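Local structure of oxidoreductase protein (Agrobacterium radiobacter, 5UI9) at residues H182-A187 and F323-A328; R200-N205 and E211-I216. The protein binds NAD and (2S)-2,3-dihydroxy-2-methylpropanoic acid and is probably an NAD-dependent oxidoreductase of the GFO/IDH/MocA family. All coordinates share one frame; numbering follows the deposited sequence.

Interaction 1 (H182-A187 and F323-A328). With 8A1 ((2S)-2,3-dihydroxy-2-methylpropanoic acid), chain D.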
ATOM      1  N   HIS A 182       8.254  -9.338  11.473  1.00 29.11           N
ATOM      2  CA  HIS A 182       8.029 -10.418  10.517  1.00 28.90           C
ATOM      3  C   HIS A 182       7.824  -9.892   9.104  1.00 27.90           C
ATOM      4  O   HIS A 182       8.427 -10.395   8.156  1.00 29.65           O
ATOM      5  CB  HIS A 182       6.778 -11.242  10.856  1.00 28.21           C
ATOM      6  CG  HIS A 182       6.837 -11.971  12.161  1.00 27.81           C
ATOM      7  ND1 HIS A 182       7.801 -12.917  12.449  1.00 27.68           N
ATOM      8  CD2 HIS A 182       6.009 -11.940  13.230  1.00 27.94           C
ATOM      9  CE1 HIS A 182       7.575 -13.415  13.652  1.00 27.39           C
ATOM     10  NE2 HIS A 182       6.499 -12.834  14.151  1.00 29.06           N
ATOM     11  N   THR A 183       6.930  -8.911   8.961  1.00 28.04           N
ATOM     12  CA  THR A 183       6.549  -8.409   7.639  1.00 27.78           C
ATOM     13  C   THR A 183       7.734  -7.745   6.927  1.00 28.02           C
ATOM     14  O   THR A 183       7.900  -7.885   5.713  1.00 27.74           O
ATOM     15  CB  THR A 183       5.385  -7.399   7.734  1.00 27.50           C
ATOM     16  OG1 THR A 183       4.489  -7.778   8.785  1.00 27.73           O
ATOM     17  CG2 THR A 183       4.622  -7.343   6.428  1.00 27.84           C
ATOM     18  N   LEU A 184       8.532  -7.009   7.696  1.00 27.48           N
ATOM     19  CA  LEU A 184       9.783  -6.419   7.212  1.00 29.02           C
ATOM     20  C   LEU A 184      10.814  -7.477   6.813  1.00 29.70           C
ATOM     21  O   LEU A 184      11.553  -7.294   5.839  1.00 31.54           O
ATOM     22  CB  LEU A 184      10.384  -5.491   8.278  1.00 28.86           C
ATOM     23  CG  LEU A 184       9.593  -4.207   8.545  1.00 28.55           C
ATOM     24  CD1 LEU A 184      10.034  -3.570   9.855  1.00 29.08           C
ATOM     25  CD2 LEU A 184       9.738  -3.229   7.384  1.00 28.62           C
ATOM     26  N   ASP A 185      10.862  -8.575   7.565  1.00 30.29           N
ATOM     27  CA  ASP A 185      11.739  -9.695   7.219  1.00 30.49           C
ATOM     28  C   ASP A 185      11.305 -10.317   5.896  1.00 31.23           C
ATOM     29  O   ASP A 185      12.156 -10.667   5.073  1.00 30.37           O
ATOM     30  CB  ASP A 185      11.738 -10.777   8.303  1.00 29.92           C
ATOM     31  CG  ASP A 185      12.818 -11.818   8.072  1.00 31.30           C
ATOM     32  OD1 ASP A 185      13.999 -11.501   8.323  1.00 31.08           O
ATOM     33  OD2 ASP A 185      12.493 -12.935   7.603  1.00 30.76           O
ATOM     34  N   ILE A 186       9.988 -10.451   5.700  1.00 30.80           N
ATOM     35  CA  ILE A 186       9.463 -10.981   4.438  1.00 30.57           C
ATOM     36  C   ILE A 186       9.839 -10.044   3.287  1.00 30.26           C
ATOM     37  O   ILE A 186      10.272 -10.505   2.242  1.00 29.13           O
ATOM     38  CB  ILE A 186       7.937 -11.238   4.482  1.00 30.61           C
ATOM     39  CG1 ILE A 186       7.615 -12.374   5.464  1.00 30.86           C
ATOM     40  CG2 ILE A 186       7.410 -11.606   3.093  1.00 31.30           C
ATOM     41  CD1 ILE A 186       6.154 -12.493   5.846  1.00 30.59           C
ATOM     42  N   ALA A 187       9.689  -8.738   3.484  1.00 31.63           N
ATOM     43  CA  ALA A 187      10.051  -7.761   2.449  1.00 32.68           C
ATOM     44  C   ALA A 187      11.513  -7.933   2.012  1.00 33.64           C
ATOM     45  O   ALA A 187      11.806  -7.937   0.820  1.00 33.09           O
ATOM     46  CB  ALA A 187       9.799  -6.342   2.939  1.00 34.05           C
ATOM     47  N   PHE A 323      16.268  -6.373  11.853  1.00 34.64           N
ATOM     48  CA  PHE A 323      16.082  -5.624  13.098  1.00 36.07           C
ATOM     49  C   PHE A 323      16.346  -4.131  12.942  1.00 35.10           C
ATOM     50  O   PHE A 323      15.630  -3.323  13.521  1.00 34.25           O
ATOM     51  CB  PHE A 323      16.926  -6.180  14.256  1.00 37.69           C
ATOM     52  CG  PHE A 323      16.458  -5.694  15.595  1.00 38.81           C
ATOM     53  CD1 PHE A 323      16.881  -4.462  16.091  1.00 42.03           C
ATOM     54  CD2 PHE A 323      15.538  -6.427  16.329  1.00 40.29           C
ATOM     55  CE1 PHE A 323      16.414  -3.983  17.303  1.00 42.68           C
ATOM     56  CE2 PHE A 323      15.075  -5.960  17.551  1.00 42.28           C
ATOM     57  CZ  PHE A 323      15.515  -4.737  18.038  1.00 43.13           C
ATOM     58  N   ALA A 324      17.373  -3.781  12.170  1.00 36.51           N
ATOM     59  CA  ALA A 324      17.650  -2.387  11.796  1.00 37.36           C
ATOM     60  C   ALA A 324      16.424  -1.662  11.241  1.00 36.72           C
ATOM     61  O   ALA A 324      16.211  -0.487  11.549  1.00 36.69           O
ATOM     62  CB  ALA A 324      18.781  -2.326  10.784  1.00 38.10           C
ATOM     63  N   LEU A 325      15.631  -2.372  10.435  1.00 35.52           N
ATOM     64  CA  LEU A 325      14.424  -1.808   9.829  1.00 35.38           C
ATOM     65  C   LEU A 325      13.367  -1.506  10.879  1.00 35.04           C
ATOM     66  O   LEU A 325      12.653  -0.512  10.755  1.00 36.19           O
ATOM     67  CB  LEU A 325      13.837  -2.731   8.749  1.00 35.30           C
ATOM     68  CG  LEU A 325      14.752  -3.235   7.629  1.00 36.21           C
ATOM     69  CD1 LEU A 325      13.986  -4.130   6.666  1.00 36.58           C
ATOM     70  CD2 LEU A 325      15.430  -2.105   6.867  1.00 37.45           C
ATOM     71  N   VAL A 326      13.275  -2.351  11.907  1.00 34.16           N
ATOM     72  CA  VAL A 326      12.362  -2.114  13.032  1.00 35.11           C
ATOM     73  C   VAL A 326      12.749  -0.839  13.788  1.00 36.51           C
ATOM     74  O   VAL A 326      11.907   0.031  14.019  1.00 36.06           O
ATOM     75  CB  VAL A 326      12.304  -3.320  14.003  1.00 34.37           C
ATOM     76  CG1 VAL A 326      11.570  -2.972  15.299  1.00 34.68           C
ATOM     77  CG2 VAL A 326      11.636  -4.507  13.326  1.00 33.44           C
ATOM     78  N   GLU A 327      14.020  -0.737  14.166  1.00 36.04           N
ATOM     79  CA  GLU A 327      14.514   0.428  14.898  1.00 37.74           C
ATOM     80  C   GLU A 327      14.422   1.705  14.039  1.00 37.48           C
ATOM     81  O   GLU A 327      14.066   2.765  14.545  1.00 37.58           O
ATOM     82  CB  GLU A 327      15.945   0.174  15.398  1.00 39.39           C
ATOM     83  CG  GLU A 327      16.487   1.253  16.325  1.00 42.35           C
ATOM     84  CD  GLU A 327      17.674   0.780  17.149  1.00 44.63           C
ATOM     85  OE1 GLU A 327      17.481  -0.123  17.992  1.00 45.15           O
ATOM     86  OE2 GLU A 327      18.797   1.305  16.951  1.00 45.76           O
ATOM     87  N   ALA A 328      14.716   1.581  12.744  1.00 36.89           N
ATOM     88  CA  ALA A 328      14.574   2.690  11.803  1.00 36.80           C
ATOM     89  C   ALA A 328      13.122   3.154  11.651  1.00 36.70           C
ATOM     90  O   ALA A 328      12.872   4.346  11.506  1.00 37.21           O
ATOM     91  CB  ALA A 328      15.141   2.308  10.446  1.00 36.84           C
TER
HETATM   92  OXT 8A1 D 402       3.518 -14.560  15.501  1.00 31.39           O
HETATM   93  C   8A1 D 402       3.917 -13.615  16.224  1.00 33.73           C
HETATM   94  O   8A1 D 402       5.130 -13.341  16.358  1.00 33.42           O
HETATM   95  CA  8A1 D 402       2.906 -12.766  16.949  1.00 33.73           C
HETATM   96  CB  8A1 D 402       2.635 -11.556  16.054  1.00 33.14           C
HETATM   97  O1  8A1 D 402       1.546 -10.768  16.544  1.00 31.24           O
HETATM   98  O2  8A1 D 402       3.441 -12.342  18.214  1.00 33.85           O
HETATM   99  C3  8A1 D 402       1.638 -13.575  17.226  1.00 33.10           C

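Interaction 2 (R200-N205 and E211-I216)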
ATOM      1  N   ARG A 200       5.155   5.490   9.478  1.00 33.52           N
ATOM      2  CA  ARG A 200       4.101   6.213  10.185  1.00 33.16           C
ATOM      3  C   ARG A 200       3.384   5.227  11.087  1.00 32.82           C
ATOM      4  O   ARG A 200       3.132   4.095  10.678  1.00 33.61           O
ATOM      5  CB  ARG A 200       3.089   6.806   9.199  1.00 33.08           C
ATOM      6  CG  ARG A 200       3.684   7.757   8.183  1.00 34.09           C
ATOM      7  CD  ARG A 200       4.170   9.031   8.840  1.00 36.80           C
ATOM      8  NE  ARG A 200       4.636   9.989   7.838  1.00 39.17           N
ATOM      9  CZ  ARG A 200       5.880  10.090   7.379  1.00 42.39           C
ATOM     10  NH1 ARG A 200       6.871   9.332   7.846  1.00 44.59           N
ATOM     11  NH2 ARG A 200       6.143  10.997   6.447  1.00 45.20           N
ATOM     12  N   THR A 201       3.059   5.657  12.302  1.00 32.14           N
ATOM     13  CA  THR A 201       2.368   4.817  13.278  1.00 32.72           C
ATOM     14  C   THR A 201       1.246   5.568  13.984  1.00 33.74           C
ATOM     15  O   THR A 201       1.271   6.793  14.080  1.00 35.04           O
ATOM     16  CB  THR A 201       3.315   4.330  14.387  1.00 32.98           C
ATOM     17  OG1 THR A 201       3.806   5.455  15.122  1.00 33.58           O
ATOM     18  CG2 THR A 201       4.477   3.548  13.807  1.00 32.36           C
ATOM     19  N   LYS A 202       0.284   4.807  14.502  1.00 33.66           N
ATOM     20  CA  LYS A 202      -0.730   5.343  15.396  1.00 35.04           C
ATOM     21  C   LYS A 202      -1.322   4.256  16.287  1.00 33.54           C
ATOM     22  O   LYS A 202      -1.120   3.057  16.048  1.00 31.61           O
ATOM     23  CB  LYS A 202      -1.838   6.046  14.602  1.00 38.31           C
ATOM     24  CG  LYS A 202      -2.601   5.166  13.628  1.00 38.20           C
ATOM     25  CD  LYS A 202      -3.906   5.820  13.195  1.00 40.13           C
ATOM     26  CE  LYS A 202      -3.687   7.073  12.356  1.00 41.09           C
ATOM     27  NZ  LYS A 202      -2.932   6.808  11.093  1.00 41.47           N
ATOM     28  N   ARG A 203      -2.046   4.695  17.313  1.00 33.43           N
ATOM     29  CA  ARG A 203      -2.785   3.800  18.201  1.00 35.35           C
ATOM     30  C   ARG A 203      -4.273   4.027  18.008  1.00 34.87           C
ATOM     31  O   ARG A 203      -4.756   5.118  18.253  1.00 35.43           O
ATOM     32  CB  ARG A 203      -2.409   4.037  19.661  1.00 37.15           C
ATOM     33  CG  ARG A 203      -3.061   3.049  20.619  1.00 39.12           C
ATOM     34  CD  ARG A 203      -2.454   3.143  22.005  1.00 43.55           C
ATOM     35  NE  ARG A 203      -2.617   4.465  22.605  1.00 46.16           N
ATOM     36  CZ  ARG A 203      -3.714   4.911  23.216  1.00 48.53           C
ATOM     37  NH1 ARG A 203      -4.809   4.155  23.331  1.00 52.31           N
ATOM     38  NH2 ARG A 203      -3.716   6.137  23.719  1.00 50.09           N
ATOM     39  N   VAL A 204      -4.981   2.995  17.558  1.00 34.14           N
ATOM     40  CA  VAL A 204      -6.438   3.023  17.426  1.00 35.30           C
ATOM     41  C   VAL A 204      -7.122   2.412  18.659  1.00 36.00           C
ATOM     42  O   VAL A 204      -8.039   3.007  19.219  1.00 35.74           O
ATOM     43  CB  VAL A 204      -6.889   2.286  16.145  1.00 34.82           C
ATOM     44  CG1 VAL A 204      -8.416   2.296  16.018  1.00 35.15           C
ATOM     45  CG2 VAL A 204      -6.233   2.918  14.922  1.00 33.62           C
ATOM     46  N   ASN A 205      -6.673   1.226  19.068  1.00 37.77           N
ATOM     47  CA  ASN A 205      -7.280   0.483  20.184  1.00 38.89           C
ATOM     48  C   ASN A 205      -7.092   1.253  21.501  1.00 40.46           C
ATOM     49  O   ASN A 205      -5.955   1.490  21.920  1.00 39.15           O
ATOM     50  CB  ASN A 205      -6.646  -0.917  20.274  1.00 39.56           C
ATOM     51  CG  ASN A 205      -7.367  -1.860  21.230  1.00 40.15           C
ATOM     52  OD1 ASN A 205      -8.077  -1.444  22.145  1.00 42.71           O
ATOM     53  ND2 ASN A 205      -7.164  -3.153  21.019  1.00 38.42           N
ATOM     54  N   GLU A 211       1.530   1.377  19.714  1.00 34.96           N
ATOM     55  CA  GLU A 211       1.011   1.574  18.357  1.00 33.94           C
ATOM     56  C   GLU A 211       0.514   0.249  17.775  1.00 32.51           C
ATOM     57  O   GLU A 211       1.207  -0.766  17.855  1.00 32.93           O
ATOM     58  CB  GLU A 211       2.061   2.258  17.448  1.00 33.47           C
ATOM     59  CG  GLU A 211       3.057   1.374  16.690  1.00 34.27           C
ATOM     60  CD  GLU A 211       4.012   0.571  17.566  1.00 35.38           C
ATOM     61  OE1 GLU A 211       4.149   0.868  18.777  1.00 35.60           O
ATOM     62  OE2 GLU A 211       4.637  -0.374  17.036  1.00 32.90           O
ATOM     63  N   ASP A 212      -0.694   0.258  17.211  1.00 31.03           N
ATOM     64  CA  ASP A 212      -1.269  -0.952  16.609  1.00 29.99           C
ATOM     65  C   ASP A 212      -1.490  -0.849  15.105  1.00 29.30           C
ATOM     66  O   ASP A 212      -2.088  -1.738  14.511  1.00 27.44           O
ATOM     67  CB  ASP A 212      -2.559  -1.379  17.328  1.00 30.86           C
ATOM     68  CG  ASP A 212      -3.625  -0.307  17.335  1.00 30.12           C
ATOM     69  OD1 ASP A 212      -3.362   0.817  16.872  1.00 29.86           O
ATOM     70  OD2 ASP A 212      -4.739  -0.584  17.821  1.00 31.31           O
ATOM     71  N   VAL A 213      -0.991   0.231  14.504  1.00 28.64           N
ATOM     72  CA  VAL A 213      -1.062   0.441  13.073  1.00 29.62           C
ATOM     73  C   VAL A 213       0.264   1.059  12.657  1.00 29.60           C
ATOM     74  O   VAL A 213       0.737   1.990  13.306  1.00 31.18           O
ATOM     75  CB  VAL A 213      -2.220   1.387  12.678  1.00 30.42           C
ATOM     76  CG1 VAL A 213      -2.296   1.525  11.158  1.00 30.08           C
ATOM     77  CG2 VAL A 213      -3.549   0.881  13.233  1.00 31.34           C
ATOM     78  N   ALA A 214       0.864   0.519  11.601  1.00 28.82           N
ATOM     79  CA  ALA A 214       2.129   1.020  11.080  1.00 27.92           C
ATOM     80  C   ALA A 214       2.157   0.867   9.569  1.00 28.40           C
ATOM     81  O   ALA A 214       1.784  -0.181   9.034  1.00 26.59           O
ATOM     82  CB  ALA A 214       3.307   0.290  11.713  1.00 27.36           C
ATOM     83  N   THR A 215       2.602   1.926   8.898  1.00 28.96           N
ATOM     84  CA  THR A 215       2.703   1.955   7.450  1.00 29.91           C
ATOM     85  C   THR A 215       4.113   2.412   7.102  1.00 30.31           C
ATOM     86  O   THR A 215       4.551   3.471   7.550  1.00 30.33           O
ATOM     87  CB  THR A 215       1.649   2.906   6.860  1.00 30.03           C
ATOM     88  OG1 THR A 215       0.354   2.520   7.336  1.00 31.20           O
ATOM     89  CG2 THR A 215       1.645   2.853   5.355  1.00 30.79           C
ATOM     90  N   ILE A 216       4.811   1.599   6.313  1.00 30.28           N
ATOM     91  CA  ILE A 216       6.237   1.774   6.052  1.00 30.01           C
ATOM     92  C   ILE A 216       6.491   1.734   4.544  1.00 30.42           C
ATOM     93  O   ILE A 216       5.995   0.846   3.854  1.00 29.69           O
ATOM     94  CB  ILE A 216       7.071   0.669   6.747  1.00 30.14           C
ATOM     95  CG1 ILE A 216       6.696   0.559   8.231  1.00 29.97           C
ATOM     96  CG2 ILE A 216       8.569   0.938   6.590  1.00 31.64           C
ATOM     97  CD1 ILE A 216       7.421  -0.530   8.991  1.00 30.68           C
TER
HETATM   98  O   HOH W   1      -5.383  -3.382  18.441  1.00 39.43           O

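Interaction 1 (H182-A187 and F323-A328)
Leu184 reaches from helix 175-191 to Leu325 and Val326 on helix 316-335. The contact between the helices is purely apolar here, small and buried. One methyl, Leu184 CD1, does most of the touching. It lies 4.0 Å from Leu325 CB and 3.9 Å from Val326 CG2. Leu184 CG stands anti to its own carbonyl carbon (chi1 -69°), and the extended second torsion carries CD1 on to the other helix. Leu325 returns the contact: its CD1 rests 4.2 Å from Leu184 CB. No hydrogen bond joins the two segments, and the CA atoms of Leu184 and Leu325 stay 7.0 Å apart. The side chains therefore bridge the gap between the helices. Val326 also packs on Ile176 and Ile181, and Leu325 on Ile341.

The polar contacts point to other partners. The His182 side chain leaves the backbone away from segment 323-328 and hydrogen-bonds the bound dihydroxy acid. Its NE2 gives a nearly straight hydrogen bond (167°) to the carboxylate atom O of the ligand, 2.6 Å away. That oxygen sits at the ring edge, in the plane of the imidazole. On the other ring nitrogen, ND1 is hydrogen-bonded to Glu125, and Phe127 stacks on the ring. Two hydrogen bonds and a stack thus fix how the imidazole is turned. Tyr232, Asp178, Lys98 and Gln165 also bond the ligand. Asp185 forms a salt bridge with Arg128 through OD2, while its OD1 takes a hydrogen bond from Thr322, just before segment 323-328.

One helix thus has a packing side and a ligand side. The arrangement is helix-helix packing next to the pocket that binds the dihydroxy acid in this GFO/IDH/MocA-family protein, where His182 also touches the NAD.

Interaction 2 (R200-N205 and E211-I216)
Asp212 grips the chain of segment 200-205 with both carboxylate oxygens. Val204 N bonds to Asp212 OD1 at 2.8 Å, nearly straight at 170°. Asn205 N bonds to Asp212 OD2 at 2.9 Å. Both amides come on the syn sides, tilted by up to 21° out of the carboxylate plane. The chi1 of 58° sets the Asp212 carboxylate between its own backbone N and carbonyl carbon, turned to these amides. A water also joins Asp212 OD2 to Asn205 ND2.

Together with this carboxylate, the paired strands are the tight part. Arg200 and Thr215 exchange two backbone bonds, each 2.9 Å. Further along, Lys202 O accepts from both Val213 N and Asp212 N, so two residues face one. On one side of the sheet, Thr201 CG2 lies 4.0 Å from Ala214 CB and also meets Glu211 CG. This side packs on Ile176 of helix 175-191. The carboxylate of Glu211 turns away to Tyr330 and the backbone of Phe174 and Ile176. On the other face, Lys202 and Val213 lie side by side, with CG of the lysine 3.9 Å from CB of the valine. Val204 CG2 packs at 3.8 Å on Val213 CG2. The second subunit covers part of this face: its Asp219 forms a salt bridge with Arg200, and its Phe149 packs on Val213.

The loose side is at Arg203, which is exposed. Its guanidinium reaches forward to Asn205 O, close to the guanidinium plane, at 3.2 Å from NH1. The whole is an antiparallel beta hairpin with a classic beta bulge at its loop end, in the sheet of the C-terminal domain.

Interaction 1 and interaction 2 have centres about 15 Å apart. Along the chain, helix 175-191 comes first and strand 194-202 follows. Strand 213-220 then completes the hairpin, and helix 316-335 arrives much later. Both strands of interaction 2 thus fall between the two helices of interaction 1 in the sequence. The two touch directly, with Leu184 CD2 3.9 Å from Ile216 CD1. Helix 175-191 lies on the large mixed sheet, and helix 316-335 packs beside it, also meeting the hairpin. Together they tie the late helix to the sheet of the C-terminal domain. Helix 175-191 borders the ligand pocket at His182, and the hairpin meets the second subunit.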